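Local coordinates for protein transcriptional repressor PadR (Bacillus cereus, PDB 6JYI) that probably binds DNA as a dimeric PadR-like transcription factor, repressing its target genes through a winged helix-turn-helix domain, at residues R10-G24 with M74-Y88. Numbering follows the deposited sequence.
Sequences RDVVLGLLMQKELSG and MYFITDEGREEFYQY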
loop_
_atom_site.group_PDB
_atom_site.type_symbol
_atom_site.label_atom_id
_atom_site.label_comp_id
_atom_site.label_asym_id
_atom_site.label_seq_id
_atom_site.Cartn_x
_atom_site.Cartn_y
_atom_site.Cartn_z
ATOM N N ARG A 10 2.136 15.905 -2.536
ATOM C CA ARG A 10 1.828 17.314 -2.308
ATOM C C ARG A 10 0.314 17.505 -2.000
ATOM O O ARG A 10 -0.074 18.314 -1.161
ATOM C CB ARG A 10 2.192 18.122 -3.534
ATOM C CG ARG A 10 3.661 18.126 -3.880
ATOM C CD ARG A 10 3.867 18.474 -5.350
ATOM N NE ARG A 10 3.287 19.777 -5.738
ATOM C CZ ARG A 10 3.972 20.907 -5.900
ATOM N NH1 ARG A 10 5.284 20.944 -5.682
ATOM N NH2 ARG A 10 3.344 22.021 -6.282
ATOM N N ASP A 11 -0.516 16.728 -2.661
ATOM C CA ASP A 11 -1.994 16.840 -2.457
ATOM C C ASP A 11 -2.481 16.287 -1.160
ATOM O O ASP A 11 -3.523 16.729 -0.673
ATOM C CB ASP A 11 -2.729 16.209 -3.617
ATOM C CG ASP A 11 -2.248 16.738 -4.886
ATOM O OD1 ASP A 11 -2.371 17.956 -5.048
ATOM O OD2 ASP A 11 -1.702 15.979 -5.718
ATOM N N VAL A 12 -1.728 15.359 -0.560
ATOM C CA VAL A 12 -2.037 14.949 0.792
ATOM C C VAL A 12 -1.963 16.165 1.722
ATOM O O VAL A 12 -2.888 16.417 2.513
ATOM C CB VAL A 12 -1.089 13.842 1.349
ATOM C CG1 VAL A 12 -1.422 13.569 2.785
ATOM C CG2 VAL A 12 -1.130 12.531 0.511
ATOM N N VAL A 13 -0.869 16.920 1.607
ATOM C CA VAL A 13 -0.658 18.110 2.424
ATOM C C VAL A 13 -1.662 19.186 2.092
ATOM O O VAL A 13 -2.286 19.735 2.985
ATOM C CB VAL A 13 0.791 18.642 2.279
ATOM C CG1 VAL A 13 0.949 19.983 2.985
ATOM C CG2 VAL A 13 1.778 17.572 2.827
ATOM N N LEU A 14 -1.859 19.479 0.805
ATOM C CA LEU A 14 -2.846 20.520 0.415
ATOM C C LEU A 14 -4.223 20.166 0.864
ATOM O O LEU A 14 -4.970 21.022 1.408
ATOM C CB LEU A 14 -2.827 20.772 -1.098
ATOM C CG LEU A 14 -1.507 21.380 -1.587
ATOM C CD1 LEU A 14 -1.399 21.351 -3.154
ATOM C CD2 LEU A 14 -1.388 22.825 -1.107
ATOM N N GLY A 15 -4.606 18.907 0.671
ATOM C CA GLY A 15 -5.902 18.500 1.178
ATOM C C GLY A 15 -6.106 18.670 2.653
ATOM O O GLY A 15 -7.186 19.092 3.105
ATOM N N LEU A 16 -5.098 18.353 3.435
ATOM C CA LEU A 16 -5.197 18.535 4.875
ATOM C C LEU A 16 -5.439 19.999 5.238
ATOM O O LEU A 16 -6.337 20.331 6.033
ATOM C CB LEU A 16 -3.915 18.034 5.536
ATOM C CG LEU A 16 -3.799 16.526 5.730
ATOM C CD1 LEU A 16 -2.404 16.190 6.353
ATOM C CD2 LEU A 16 -4.942 15.998 6.615
ATOM N N LEU A 17 -4.715 20.880 4.557
ATOM C CA LEU A 17 -4.803 22.323 4.802
ATOM C C LEU A 17 -6.103 22.970 4.290
ATOM O O LEU A 17 -6.481 24.034 4.741
ATOM C CB LEU A 17 -3.557 23.018 4.226
ATOM C CG LEU A 17 -2.249 22.640 4.910
ATOM C CD1 LEU A 17 -1.005 23.281 4.216
ATOM C CD2 LEU A 17 -2.295 23.033 6.386
HETATM N N MSE A 18 -6.802 22.285 3.399
HETATM C CA MSE A 18 -8.114 22.734 2.918
HETATM C C MSE A 18 -9.122 23.081 4.019
HETATM O O MSE A 18 -9.786 24.093 3.918
HETATM C CB MSE A 18 -8.729 21.708 1.937
HETATM C CG MSE A 18 -8.075 21.690 0.622
HETATM SE SE MSE A 18 -8.486 23.298 -0.426
HETATM C CE MSE A 18 -10.392 23.079 -0.630
ATOM N N GLN A 19 -9.231 22.290 5.080
ATOM C CA GLN A 19 -10.170 22.674 6.162
ATOM C C GLN A 19 -9.696 23.827 7.025
ATOM O O GLN A 19 -10.442 24.791 7.273
ATOM C CB GLN A 19 -10.449 21.516 7.095
ATOM C CG GLN A 19 -11.399 21.906 8.186
ATOM C CD GLN A 19 -12.130 20.727 8.771
ATOM O OE1 GLN A 19 -12.894 20.045 8.077
ATOM N NE2 GLN A 19 -11.917 20.486 10.065
ATOM N N LYS A 20 -8.487 23.698 7.571
ATOM C CA LYS A 20 -7.913 24.830 8.285
ATOM C C LYS A 20 -6.419 24.742 8.399
ATOM O O LYS A 20 -5.816 23.692 8.134
ATOM C CB LYS A 20 -8.553 25.024 9.666
ATOM C CG LYS A 20 -7.978 24.126 10.752
ATOM C CD LYS A 20 -8.869 24.104 11.983
ATOM C CE LYS A 20 -8.641 22.828 12.793
ATOM N NZ LYS A 20 -9.054 21.613 12.008
ATOM N N GLU A 21 -5.846 25.881 8.754
ATOM C CA GLU A 21 -4.450 25.989 8.993
ATOM C C GLU A 21 -4.047 24.947 10.033
ATOM O O GLU A 21 -4.798 24.645 10.959
ATOM C CB GLU A 21 -4.054 27.420 9.412
ATOM C CG GLU A 21 -4.611 27.976 10.778
ATOM C CD GLU A 21 -5.996 28.633 10.675
ATOM O OE1 GLU A 21 -6.707 28.420 9.655
ATOM O OE2 GLU A 21 -6.395 29.331 11.647
ATOM N N LEU A 22 -2.861 24.396 9.844
ATOM C CA LEU A 22 -2.292 23.419 10.752
ATOM C C LEU A 22 -0.823 23.730 10.972
ATOM O O LEU A 22 -0.170 24.221 10.072
ATOM C CB LEU A 22 -2.423 22.039 10.122
ATOM C CG LEU A 22 -3.851 21.484 9.979
ATOM C CD1 LEU A 22 -3.800 20.202 9.106
ATOM C CD2 LEU A 22 -4.405 21.184 11.340
ATOM N N SER A 23 -0.336 23.484 12.191
ATOM C CA SER A 23 1.090 23.509 12.455
ATOM C C SER A 23 1.763 22.297 11.805
ATOM O O SER A 23 1.096 21.290 11.467
ATOM C CB SER A 23 1.335 23.449 13.960
ATOM O OG SER A 23 0.847 22.223 14.494
ATOM N N GLY A 24 3.088 22.360 11.686
ATOM C CA GLY A 24 3.878 21.190 11.296
ATOM C C GLY A 24 3.646 19.998 12.203
ATOM O O GLY A 24 3.520 18.855 11.739
HETATM N N MSE A 74 1.655 28.469 11.830
HETATM C CA MSE A 74 0.839 27.508 11.140
HETATM C C MSE A 74 0.907 27.760 9.654
HETATM O O MSE A 74 1.233 28.880 9.200
HETATM C CB MSE A 74 -0.614 27.562 11.660
HETATM C CG MSE A 74 -0.742 27.112 13.175
HETATM SE SE MSE A 74 -2.581 27.260 13.783
HETATM C CE MSE A 74 -3.300 25.593 13.311
ATOM N N TYR A 75 0.606 26.712 8.910
ATOM C CA TYR A 75 0.564 26.761 7.459
ATOM C C TYR A 75 -0.838 26.973 7.008
ATOM O O TYR A 75 -1.759 26.284 7.459
ATOM C CB TYR A 75 1.071 25.447 6.849
ATOM C CG TYR A 75 2.500 25.161 7.201
ATOM C CD1 TYR A 75 3.553 25.642 6.426
ATOM C CD2 TYR A 75 2.809 24.424 8.340
ATOM C CE1 TYR A 75 4.872 25.397 6.793
ATOM C CE2 TYR A 75 4.128 24.158 8.703
ATOM C CZ TYR A 75 5.150 24.652 7.944
ATOM O OH TYR A 75 6.464 24.371 8.331
ATOM N N PHE A 76 -0.988 27.865 6.044
ATOM C CA PHE A 76 -2.262 28.202 5.470
ATOM C C PHE A 76 -2.172 27.931 3.959
ATOM O O PHE A 76 -1.232 28.378 3.299
ATOM C CB PHE A 76 -2.519 29.713 5.642
ATOM C CG PHE A 76 -2.838 30.155 7.053
ATOM C CD1 PHE A 76 -1.846 30.225 8.033
ATOM C CD2 PHE A 76 -4.130 30.595 7.385
ATOM C CE1 PHE A 76 -2.155 30.679 9.327
ATOM C CE2 PHE A 76 -4.430 31.053 8.678
ATOM C CZ PHE A 76 -3.455 31.101 9.638
ATOM N N ILE A 77 -3.180 27.290 3.401
ATOM C CA ILE A 77 -3.268 27.133 1.946
ATOM C C ILE A 77 -3.678 28.454 1.263
ATOM O O ILE A 77 -4.467 29.235 1.825
ATOM C CB ILE A 77 -4.253 25.986 1.594
ATOM C CG1 ILE A 77 -4.015 25.470 0.160
ATOM C CG2 ILE A 77 -5.704 26.394 1.892
ATOM C CD1 ILE A 77 -4.801 24.228 -0.198
ATOM N N THR A 78 -3.115 28.715 0.082
ATOM C CA THR A 78 -3.478 29.880 -0.711
ATOM C C THR A 78 -4.424 29.438 -1.809
ATOM O O THR A 78 -4.617 28.239 -2.024
ATOM C CB THR A 78 -2.237 30.506 -1.418
ATOM O OG1 THR A 78 -1.717 29.559 -2.362
ATOM C CG2 THR A 78 -1.173 30.860 -0.425
ATOM N N ASP A 79 -4.933 30.381 -2.587
ATOM C CA ASP A 79 -5.813 30.008 -3.677
ATOM C C ASP A 79 -5.079 29.184 -4.739
ATOM O O ASP A 79 -5.669 28.280 -5.358
ATOM C CB ASP A 79 -6.573 31.224 -4.261
ATOM C CG ASP A 79 -7.752 31.682 -3.365
ATOM O OD1 ASP A 79 -8.004 31.103 -2.279
ATOM O OD2 ASP A 79 -8.455 32.635 -3.774
ATOM N N GLU A 80 -3.790 29.441 -4.942
ATOM C CA GLU A 80 -3.028 28.613 -5.867
ATOM C C GLU A 80 -2.944 27.166 -5.388
ATOM O O GLU A 80 -3.038 26.225 -6.187
ATOM C CB GLU A 80 -1.619 29.197 -6.108
ATOM C CG GLU A 80 -1.655 30.544 -6.817
ATOM C CD GLU A 80 -2.198 30.428 -8.230
ATOM O OE1 GLU A 80 -2.017 29.355 -8.832
ATOM O OE2 GLU A 80 -2.809 31.397 -8.750
ATOM N N GLY A 81 -2.809 26.978 -4.079
ATOM C CA GLY A 81 -2.817 25.627 -3.531
ATOM C C GLY A 81 -4.182 24.975 -3.660
ATOM O O GLY A 81 -4.263 23.773 -3.954
ATOM N N ARG A 82 -5.243 25.754 -3.410
ATOM C CA ARG A 82 -6.622 25.293 -3.584
ATOM C C ARG A 82 -6.789 24.782 -5.018
ATOM O O ARG A 82 -7.362 23.695 -5.267
ATOM C CB ARG A 82 -7.662 26.370 -3.249
ATOM C CG ARG A 82 -7.645 26.809 -1.776
ATOM C CD ARG A 82 -8.827 27.674 -1.365
ATOM N NE ARG A 82 -8.828 27.819 0.079
ATOM C CZ ARG A 82 -8.153 28.736 0.756
ATOM N NH1 ARG A 82 -7.448 29.690 0.123
ATOM N NH2 ARG A 82 -8.179 28.719 2.091
ATOM N N GLU A 83 -6.255 25.546 -5.961
ATOM C CA GLU A 83 -6.369 25.188 -7.347
ATOM C C GLU A 83 -5.642 23.868 -7.678
ATOM O O GLU A 83 -6.186 23.007 -8.376
ATOM C CB GLU A 83 -5.848 26.345 -8.209
ATOM C CG GLU A 83 -6.203 26.184 -9.642
ATOM C CD GLU A 83 -7.712 26.269 -9.934
ATOM O OE1 GLU A 83 -8.478 26.943 -9.196
ATOM O OE2 GLU A 83 -8.126 25.646 -10.937
ATOM N N GLU A 84 -4.411 23.706 -7.195
ATOM C CA GLU A 84 -3.690 22.450 -7.355
ATOM C C GLU A 84 -4.504 21.298 -6.706
ATOM O O GLU A 84 -4.677 20.246 -7.313
ATOM C CB GLU A 84 -2.291 22.508 -6.729
ATOM C CG GLU A 84 -1.532 21.194 -6.865
ATOM C CD GLU A 84 -0.076 21.252 -6.461
ATOM O OE1 GLU A 84 0.482 22.372 -6.301
ATOM O OE2 GLU A 84 0.528 20.159 -6.355
ATOM N N PHE A 85 -5.003 21.499 -5.491
ATOM C CA PHE A 85 -5.795 20.428 -4.847
ATOM C C PHE A 85 -7.017 20.048 -5.710
ATOM O O PHE A 85 -7.261 18.863 -6.003
ATOM C CB PHE A 85 -6.289 20.836 -3.489
ATOM C CG PHE A 85 -7.118 19.771 -2.837
ATOM C CD1 PHE A 85 -6.522 18.582 -2.441
ATOM C CD2 PHE A 85 -8.482 19.933 -2.692
ATOM C CE1 PHE A 85 -7.305 17.563 -1.873
ATOM C CE2 PHE A 85 -9.252 18.923 -2.077
ATOM C CZ PHE A 85 -8.652 17.774 -1.708
ATOM N N TYR A 86 -7.776 21.053 -6.140
ATOM C CA TYR A 86 -8.965 20.767 -6.921
ATOM C C TYR A 86 -8.645 20.133 -8.282
ATOM O O TYR A 86 -9.385 19.261 -8.733
ATOM C CB TYR A 86 -9.896 21.964 -7.061
ATOM C CG TYR A 86 -10.817 22.181 -5.884
ATOM C CD1 TYR A 86 -11.839 21.264 -5.581
ATOM C CD2 TYR A 86 -10.662 23.270 -5.044
ATOM C CE1 TYR A 86 -12.684 21.475 -4.510
ATOM C CE2 TYR A 86 -11.512 23.481 -3.964
ATOM C CZ TYR A 86 -12.494 22.575 -3.683
ATOM O OH TYR A 86 -13.368 22.785 -2.648
ATOM N N GLN A 87 -7.518 20.502 -8.881
ATOM C CA GLN A 87 -7.073 19.819 -10.083
ATOM C C GLN A 87 -6.783 18.338 -9.800
ATOM O O GLN A 87 -7.199 17.461 -10.572
ATOM C CB GLN A 87 -5.866 20.530 -10.697
ATOM C CG GLN A 87 -6.237 21.845 -11.452
ATOM C CD GLN A 87 -5.010 22.589 -12.014
ATOM O OE1 GLN A 87 -3.859 22.188 -11.802
ATOM N NE2 GLN A 87 -5.262 23.675 -12.731
ATOM N N TYR A 88 -6.094 18.056 -8.689
ATOM C CA TYR A 88 -5.802 16.687 -8.294
ATOM C C TYR A 88 -7.104 15.904 -8.233
ATOM O O TYR A 88 -7.210 14.809 -8.806
ATOM C CB TYR A 88 -5.017 16.684 -6.934
ATOM C CG TYR A 88 -5.291 15.473 -6.095
ATOM C CD1 TYR A 88 -4.816 14.220 -6.480
ATOM C CD2 TYR A 88 -6.065 15.568 -4.953
ATOM C CE1 TYR A 88 -5.110 13.057 -5.705
ATOM C CE2 TYR A 88 -6.343 14.440 -4.152
ATOM C CZ TYR A 88 -5.848 13.189 -4.557
ATOM O OH TYR A 88 -6.157 12.080 -3.846
HETATM O O HOH W 1 -0.777 18.193 -7.383
HETATM O O HOH W 2 -5.189 26.286 5.398
HETATM O O HOH W 3 -9.736 26.540 2.377
#
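R10 and E84 meet in a side-on salt bridge: NE donates to OE2 of E84 (2.9 Å, 170°) and NH2 to OE1, each oxygen using its syn lone pair, with guanidinium and carboxylate nearly coplanar. Two bonds fix the carboxylate's rotation, and R10 has a second acidic partner in E56. D11 OD1 lies 3.9 Å from E84 OE2; a water bridging them, with R10, probably eases the repulsion.

L22 and Y75 form a single antiparallel bridge, Y75 N to L22 O at 2.9 Å, pinning the loop after helix 8-19 to wing strand 72-77. Water joins L17 O to I77 N, and another joins M18 O to R82 NH2.

E21 CB makes a CH-pi contact 3.5 Å above the F76 ring centre, and the D11 carboxylate stacks on Y88, their planes 7° apart. With CG trans to the backbone N (chi1 179°), the F85 ring reaches in as a knob among D11, L14, G15 and M18; F108 of the second subunit meets it edge-to-face. Selenomethionine M18 lays CG over one F85 face, its SE making oblique Met-aromatic contacts with F85 and Y86.

L14 CD2 and M18 SE meet I77 CD1; L17 CB meets I77 CB. An apolar centre flanked by salt bridge and backbone bridge thus ties the first helix to wing and helix 79-89.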